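Local coordinates for ribonuclease J (Methanolobus psychrophilus R15, PDB 5HAB), which probably degrades RNA as an archaeal exoribonuclease of the beta-CASP family of metallo-beta-lactamase-fold enzymes, at residues Tyr129-Ile134 and Ile150-Ala155; Arg286-Leu291 and Pro311-Ile316. The protein carries 1 engineered substitution. One frame throughout, in Å; residues are numbered along the deposited sequence.

Contact 1 of 2, residues Tyr129-Ile134 and Ile150-Ala155; sequences YTTALI and IVALKA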
loop_
_atom_site.group_PDB
_atom_site.type_symbol
_atom_site.label_atom_id
_atom_site.label_comp_id
_atom_site.label_asym_id
_atom_site.label_seq_id
_atom_site.Cartn_x
_atom_site.Cartn_y
_atom_site.Cartn_z
ATOM N N TYR B 129 11.490 -38.305 7.255
ATOM C CA TYR B 129 11.112 -37.699 5.983
ATOM C C TYR B 129 12.204 -36.752 5.484
ATOM O O TYR B 129 12.618 -36.805 4.315
ATOM C CB TYR B 129 9.779 -36.955 6.117
ATOM C CG TYR B 129 9.260 -36.409 4.805
ATOM C CD1 TYR B 129 8.910 -37.262 3.766
ATOM C CD2 TYR B 129 9.121 -35.043 4.606
ATOM C CE1 TYR B 129 8.439 -36.767 2.564
ATOM C CE2 TYR B 129 8.645 -34.541 3.408
ATOM C CZ TYR B 129 8.309 -35.406 2.390
ATOM O OH TYR B 129 7.840 -34.909 1.192
ATOM N N THR B 130 12.674 -35.897 6.388
ATOM C CA THR B 130 13.751 -34.966 6.078
ATOM C C THR B 130 15.000 -35.703 5.617
ATOM O O THR B 130 15.616 -35.324 4.617
ATOM C CB THR B 130 14.123 -34.101 7.290
ATOM O OG1 THR B 130 12.938 -33.553 7.876
ATOM C CG2 THR B 130 15.053 -32.979 6.869
ATOM N N THR B 131 15.365 -36.753 6.349
ATOM C CA THR B 131 16.539 -37.547 5.994
ATOM C C THR B 131 16.383 -38.121 4.599
ATOM O O THR B 131 17.321 -38.100 3.813
ATOM C CB THR B 131 16.780 -38.716 6.971
ATOM O OG1 THR B 131 15.633 -39.574 6.979
ATOM C CG2 THR B 131 17.050 -38.213 8.385
ATOM N N ALA B 132 15.190 -38.619 4.292
ATOM C CA ALA B 132 14.921 -39.160 2.966
ATOM C C ALA B 132 15.125 -38.096 1.891
ATOM O O ALA B 132 15.738 -38.368 0.860
ATOM C CB ALA B 132 13.513 -39.727 2.893
ATOM N N LEU B 133 14.615 -36.888 2.127
ATOM C CA LEU B 133 14.747 -35.822 1.131
ATOM C C LEU B 133 16.200 -35.389 0.942
ATOM O O LEU B 133 16.638 -35.099 -0.181
ATOM C CB LEU B 133 13.907 -34.611 1.522
ATOM C CG LEU B 133 12.395 -34.820 1.493
ATOM C CD1 LEU B 133 11.717 -33.707 2.268
ATOM C CD2 LEU B 133 11.886 -34.900 0.065
ATOM N N ILE B 134 16.937 -35.335 2.048
ATOM C CA ILE B 134 18.350 -34.994 1.995
ATOM C C ILE B 134 19.106 -36.068 1.219
ATOM O O ILE B 134 19.920 -35.749 0.357
ATOM C CB ILE B 134 18.952 -34.797 3.396
ATOM C CG1 ILE B 134 18.325 -33.585 4.089
ATOM C CG2 ILE B 134 20.454 -34.594 3.292
ATOM C CD1 ILE B 134 18.769 -33.431 5.532
ATOM N N ILE B 150 23.774 -39.834 7.410
ATOM C CA ILE B 150 22.585 -39.190 7.927
ATOM C C ILE B 150 21.928 -40.046 8.989
ATOM O O ILE B 150 21.618 -41.219 8.775
ATOM C CB ILE B 150 21.602 -38.856 6.804
ATOM C CG1 ILE B 150 22.300 -38.023 5.734
ATOM C CG2 ILE B 150 20.417 -38.094 7.361
ATOM C CD1 ILE B 150 21.498 -37.858 4.481
ATOM N N VAL B 151 21.718 -39.432 10.143
ATOM C CA VAL B 151 21.110 -40.094 11.271
ATOM C C VAL B 151 19.664 -39.631 11.369
ATOM O O VAL B 151 19.363 -38.426 11.411
ATOM C CB VAL B 151 21.880 -39.801 12.563
ATOM C CG1 VAL B 151 21.305 -40.600 13.723
ATOM C CG2 VAL B 151 23.360 -40.096 12.365
ATOM N N ALA B 152 18.768 -40.608 11.384
ATOM C CA ALA B 152 17.359 -40.331 11.518
ATOM C C ALA B 152 17.016 -40.208 12.991
ATOM O O ALA B 152 17.177 -41.155 13.762
ATOM C CB ALA B 152 16.532 -41.423 10.854
ATOM N N LEU B 153 16.543 -39.030 13.374
ATOM C CA LEU B 153 16.115 -38.798 14.739
ATOM C C LEU B 153 14.661 -38.341 14.711
ATOM O O LEU B 153 14.311 -37.398 14.001
ATOM C CB LEU B 153 17.011 -37.761 15.419
ATOM C CG LEU B 153 16.801 -37.610 16.923
ATOM C CD1 LEU B 153 17.128 -38.920 17.620
ATOM C CD2 LEU B 153 17.643 -36.471 17.475
ATOM N N LYS B 154 13.812 -39.036 15.458
ATOM C CA LYS B 154 12.386 -38.742 15.451
ATOM C C LYS B 154 12.041 -37.720 16.521
ATOM O O LYS B 154 12.761 -37.566 17.512
ATOM C CB LYS B 154 11.564 -40.017 15.664
ATOM C CG LYS B 154 11.532 -40.954 14.465
ATOM C CD LYS B 154 10.696 -42.195 14.758
ATOM C CE LYS B 154 10.882 -43.257 13.682
ATOM N NZ LYS B 154 10.016 -44.448 13.912
ATOM N N ALA B 155 10.924 -37.031 16.320
ATOM C CA ALA B 155 10.407 -36.129 17.330
ATOM C C ALA B 155 10.176 -36.915 18.611
ATOM O O ALA B 155 9.581 -37.989 18.590
ATOM C CB ALA B 155 9.124 -35.480 16.856
#

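Contact 2 of 2, residues Arg286-Leu291 and Pro311-Ile316; sequences RIPVLL and PENVEI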
loop_
_atom_site.group_PDB
_atom_site.type_symbol
_atom_site.label_atom_id
_atom_site.label_comp_id
_atom_site.label_asym_id
_atom_site.label_seq_id
_atom_site.Cartn_x
_atom_site.Cartn_y
_atom_site.Cartn_z
ATOM N N ARG B 286 -13.636 -37.224 -9.231
ATOM C CA ARG B 286 -12.577 -36.989 -10.206
ATOM C C ARG B 286 -11.365 -37.855 -9.885
ATOM O O ARG B 286 -11.153 -38.235 -8.733
ATOM C CB ARG B 286 -12.195 -35.508 -10.245
ATOM C CG ARG B 286 -13.360 -34.591 -10.582
ATOM C CD ARG B 286 -12.877 -33.189 -10.890
ATOM N NE ARG B 286 -13.958 -32.311 -11.322
ATOM C CZ ARG B 286 -13.839 -31.415 -12.298
ATOM N NH1 ARG B 286 -12.689 -31.290 -12.947
ATOM N NH2 ARG B 286 -14.868 -30.650 -12.632
ATOM N N ILE B 287 -10.578 -38.174 -10.906
ATOM C CA ILE B 287 -9.369 -38.957 -10.693
ATOM C C ILE B 287 -8.208 -38.030 -10.368
ATOM O O ILE B 287 -7.810 -37.209 -11.197
ATOM C CB ILE B 287 -9.037 -39.819 -11.926
ATOM C CG1 ILE B 287 -10.086 -40.915 -12.120
ATOM C CG2 ILE B 287 -7.642 -40.414 -11.806
ATOM C CD1 ILE B 287 -9.871 -41.744 -13.367
ATOM N N PRO B 288 -7.654 -38.162 -9.155
ATOM C CA PRO B 288 -6.524 -37.328 -8.741
ATOM C C PRO B 288 -5.237 -37.739 -9.445
ATOM O O PRO B 288 -4.715 -38.822 -9.195
ATOM C CB PRO B 288 -6.441 -37.574 -7.231
ATOM C CG PRO B 288 -7.043 -38.920 -7.036
ATOM C CD PRO B 288 -8.114 -39.055 -8.078
ATOM N N VAL B 289 -4.739 -36.873 -10.318
ATOM C CA VAL B 289 -3.505 -37.134 -11.043
ATOM C C VAL B 289 -2.451 -36.081 -10.696
ATOM O O VAL B 289 -2.642 -34.889 -10.935
ATOM C CB VAL B 289 -3.763 -37.215 -12.565
ATOM C CG1 VAL B 289 -4.803 -36.195 -12.989
ATOM C CG2 VAL B 289 -2.467 -37.036 -13.344
ATOM N N LEU B 290 -1.352 -36.529 -10.102
ATOM C CA LEU B 290 -0.260 -35.645 -9.702
ATOM C C LEU B 290 0.768 -35.475 -10.822
ATOM O O LEU B 290 1.300 -36.459 -11.332
ATOM C CB LEU B 290 0.419 -36.191 -8.443
ATOM C CG LEU B 290 -0.175 -35.880 -7.063
ATOM C CD1 LEU B 290 -1.673 -36.122 -7.003
ATOM C CD2 LEU B 290 0.521 -36.727 -6.014
ATOM N N LEU B 291 1.053 -34.231 -11.196
ATOM C CA LEU B 291 1.968 -33.954 -12.302
ATOM C C LEU B 291 3.141 -33.083 -11.867
ATOM O O LEU B 291 2.988 -32.181 -11.045
ATOM C CB LEU B 291 1.240 -33.276 -13.467
ATOM C CG LEU B 291 0.076 -34.007 -14.137
ATOM C CD1 LEU B 291 -1.241 -33.639 -13.488
ATOM C CD2 LEU B 291 0.042 -33.697 -15.622
ATOM N N PRO B 311 -5.182 -43.161 -2.553
ATOM C CA PRO B 311 -6.179 -44.041 -3.174
ATOM C C PRO B 311 -5.612 -44.805 -4.364
ATOM O O PRO B 311 -4.613 -44.380 -4.946
ATOM C CB PRO B 311 -7.278 -43.071 -3.624
ATOM C CG PRO B 311 -6.600 -41.746 -3.730
ATOM C CD PRO B 311 -5.556 -41.740 -2.659
ATOM N N GLU B 312 -6.249 -45.915 -4.721
ATOM C CA GLU B 312 -5.761 -46.786 -5.787
ATOM C C GLU B 312 -5.685 -46.094 -7.149
ATOM O O GLU B 312 -4.782 -46.374 -7.936
ATOM C CB GLU B 312 -6.636 -48.037 -5.881
ATOM C CG GLU B 312 -6.532 -48.974 -4.680
ATOM C CD GLU B 312 -7.305 -48.487 -3.464
ATOM O OE1 GLU B 312 -8.002 -47.455 -3.565
ATOM O OE2 GLU B 312 -7.224 -49.153 -2.408
ATOM N N ASN B 313 -6.630 -45.200 -7.433
ATOM C CA ASN B 313 -6.699 -44.588 -8.759
ATOM C C ASN B 313 -5.737 -43.413 -8.938
ATOM O O ASN B 313 -5.689 -42.811 -10.014
ATOM C CB ASN B 313 -8.132 -44.136 -9.071
ATOM C CG ASN B 313 -8.694 -43.187 -8.029
ATOM O OD1 ASN B 313 -7.962 -42.639 -7.206
ATOM N ND2 ASN B 313 -10.007 -42.984 -8.066
ATOM N N VAL B 314 -4.978 -43.087 -7.892
ATOM C CA VAL B 314 -4.027 -41.977 -7.955
ATOM C C VAL B 314 -3.000 -42.221 -9.059
ATOM O O VAL B 314 -2.540 -43.343 -9.261
ATOM C CB VAL B 314 -3.331 -41.737 -6.590
ATOM C CG1 VAL B 314 -2.313 -42.822 -6.290
ATOM C CG2 VAL B 314 -2.670 -40.369 -6.568
ATOM N N GLU B 315 -2.677 -41.170 -9.802
ATOM C CA GLU B 315 -1.693 -41.274 -10.871
ATOM C C GLU B 315 -0.586 -40.249 -10.665
ATOM O O GLU B 315 -0.851 -39.093 -10.341
ATOM C CB GLU B 315 -2.353 -41.089 -12.242
ATOM C CG GLU B 315 -3.527 -42.029 -12.506
ATOM C CD GLU B 315 -4.099 -41.887 -13.910
ATOM O OE1 GLU B 315 -5.287 -42.223 -14.108
ATOM O OE2 GLU B 315 -3.360 -41.446 -14.817
ATOM N N ILE B 316 0.658 -40.681 -10.847
ATOM C CA ILE B 316 1.806 -39.809 -10.644
ATOM C C ILE B 316 2.697 -39.871 -11.876
ATOM O O ILE B 316 3.024 -40.952 -12.361
ATOM C CB ILE B 316 2.577 -40.194 -9.367
ATOM C CG1 ILE B 316 1.622 -40.252 -8.174
ATOM C CG2 ILE B 316 3.698 -39.202 -9.096
ATOM C CD1 ILE B 316 2.302 -40.477 -6.848
#

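Contact 1 of 2, residues Tyr129-Ile134 and Ile150-Ala155
The methyl branch of Thr131 and the methyl branch of Ile150 form the centre of this contact, with Thr131 CG2 lying 3.5 Å from Ile150 CG2. The two side chains run past one another in opposite directions, and Thr131 CB also rests on the isoleucine methyl. Thr131 divides its branches between two tasks. With chi1 at 59°, OG1 lies between the backbone N and the carbonyl carbon and turns back along the helix to hydrogen-bond Pro128 O, while CG2, opposite the carbonyl carbon, is left to face the strand. Thr131 CG2 reaches beyond Ile150, to 3.8 Å from Ala152 CA and 4.1 Å from Ala152 CB. The threonine thus meets the strand mainly through its methyl, its hydroxyl being bonded within its own helix.

One turn further along, Ile134 CG2 meets Ile150 CD1 at 3.6 Å, the two isoleucines crossing at a slant. Ile150 can serve both helix residues because its branches diverge: CG2 points to Thr131, and the nearly extended CG1 arm (chi2 169°) carries CD1 out to Ile134. No hydrogen bond joins the segments.

Helix 128-138 and strand 150-152 run nearly antiparallel, the axes of the two short segments approaching to 8.4 Å, as in the second half of a beta-alpha-beta crossover. Strand 124-126 opens that unit, pairs in parallel with 150-152 and packs against the contact through Ile124 and Ala126, whereas Tyr129 and Leu133 turn to helix 293-304. Strand 150-152 is outermost in its sheet within the chain.

Contact 2 of 2, residues Arg286-Leu291 and Pro311-Ile316
Side by side on one face of the parallel pair stand Val289 and Glu315, their CB atoms 4.1 Å apart. From there Glu315 runs back toward Ile287 in an extended chain (chi2 -176°), crossing that side chain at a slant so that Glu315 OE1 comes within 3.8 Å of Ile287 CG2. Its polar partners are Lys329 of helix 320-331, in a salt bridge with OE1, and Tyr317, two residues on in the same strand, whose OH hydrogen-bonds OE2.

Between the strands, Glu315 is gripped through both of its backbone polar atoms. Glu315 N donates to Pro288 O at 3.2 Å, in the plane of that carbonyl. Glu315 O accepts from Leu290 N at 2.6 Å, with Leu290 N nearly in line with the Glu315 C=O bond (C=O...N 170°). One residue bonding to the two that flank its partner Val289 is the parallel beta pattern, here closing a beta-alpha-beta unit of the beta-CASP domain through helix 293-304; strand 315-317 is outermost in the six-stranded parallel sheet of this chain, next to 287-291.

On the other face, Leu290 CD2 lies 4.2 Å from Ile316 CD1, and Leu290 CD1 reaches Val314 CG2 more loosely. Val314 CG2, opposite the backbone N, also rests 3.7 Å from Pro288 O. Ahead of the strand, a type I turn from Pro311 to Val314 brings the Asn313 side chain to the CG-CD side of Pro288, the two side chains crossing at about a right angle. Pro288 and Pro311 both touch Gln282 of helix 271-283.

Contacts 1 and 2 follow one another along the chain and belong to different parts of the enzyme, the first to the beta-lactamase-like region and the second to the beta-CASP region. Their centres are 27 Å apart, and their nearest atoms, about 10 Å apart, do not touch. Helix 293-304 bridges the gap: it receives Tyr129 and Leu133 from contact 1, and Leu290 and Ile316 from contact 2. Each involves the last strand of a beta-alpha-beta unit, outermost in its sheet within the chain: contact 1 packs it on the unit's helix, contact 2 pairs it with the unit's first strand. The bound RNA passes near both, with nearest atoms about 8 Å from contact 1 and about 5 Å from contact 2, consistent with substrate lying between the two regions.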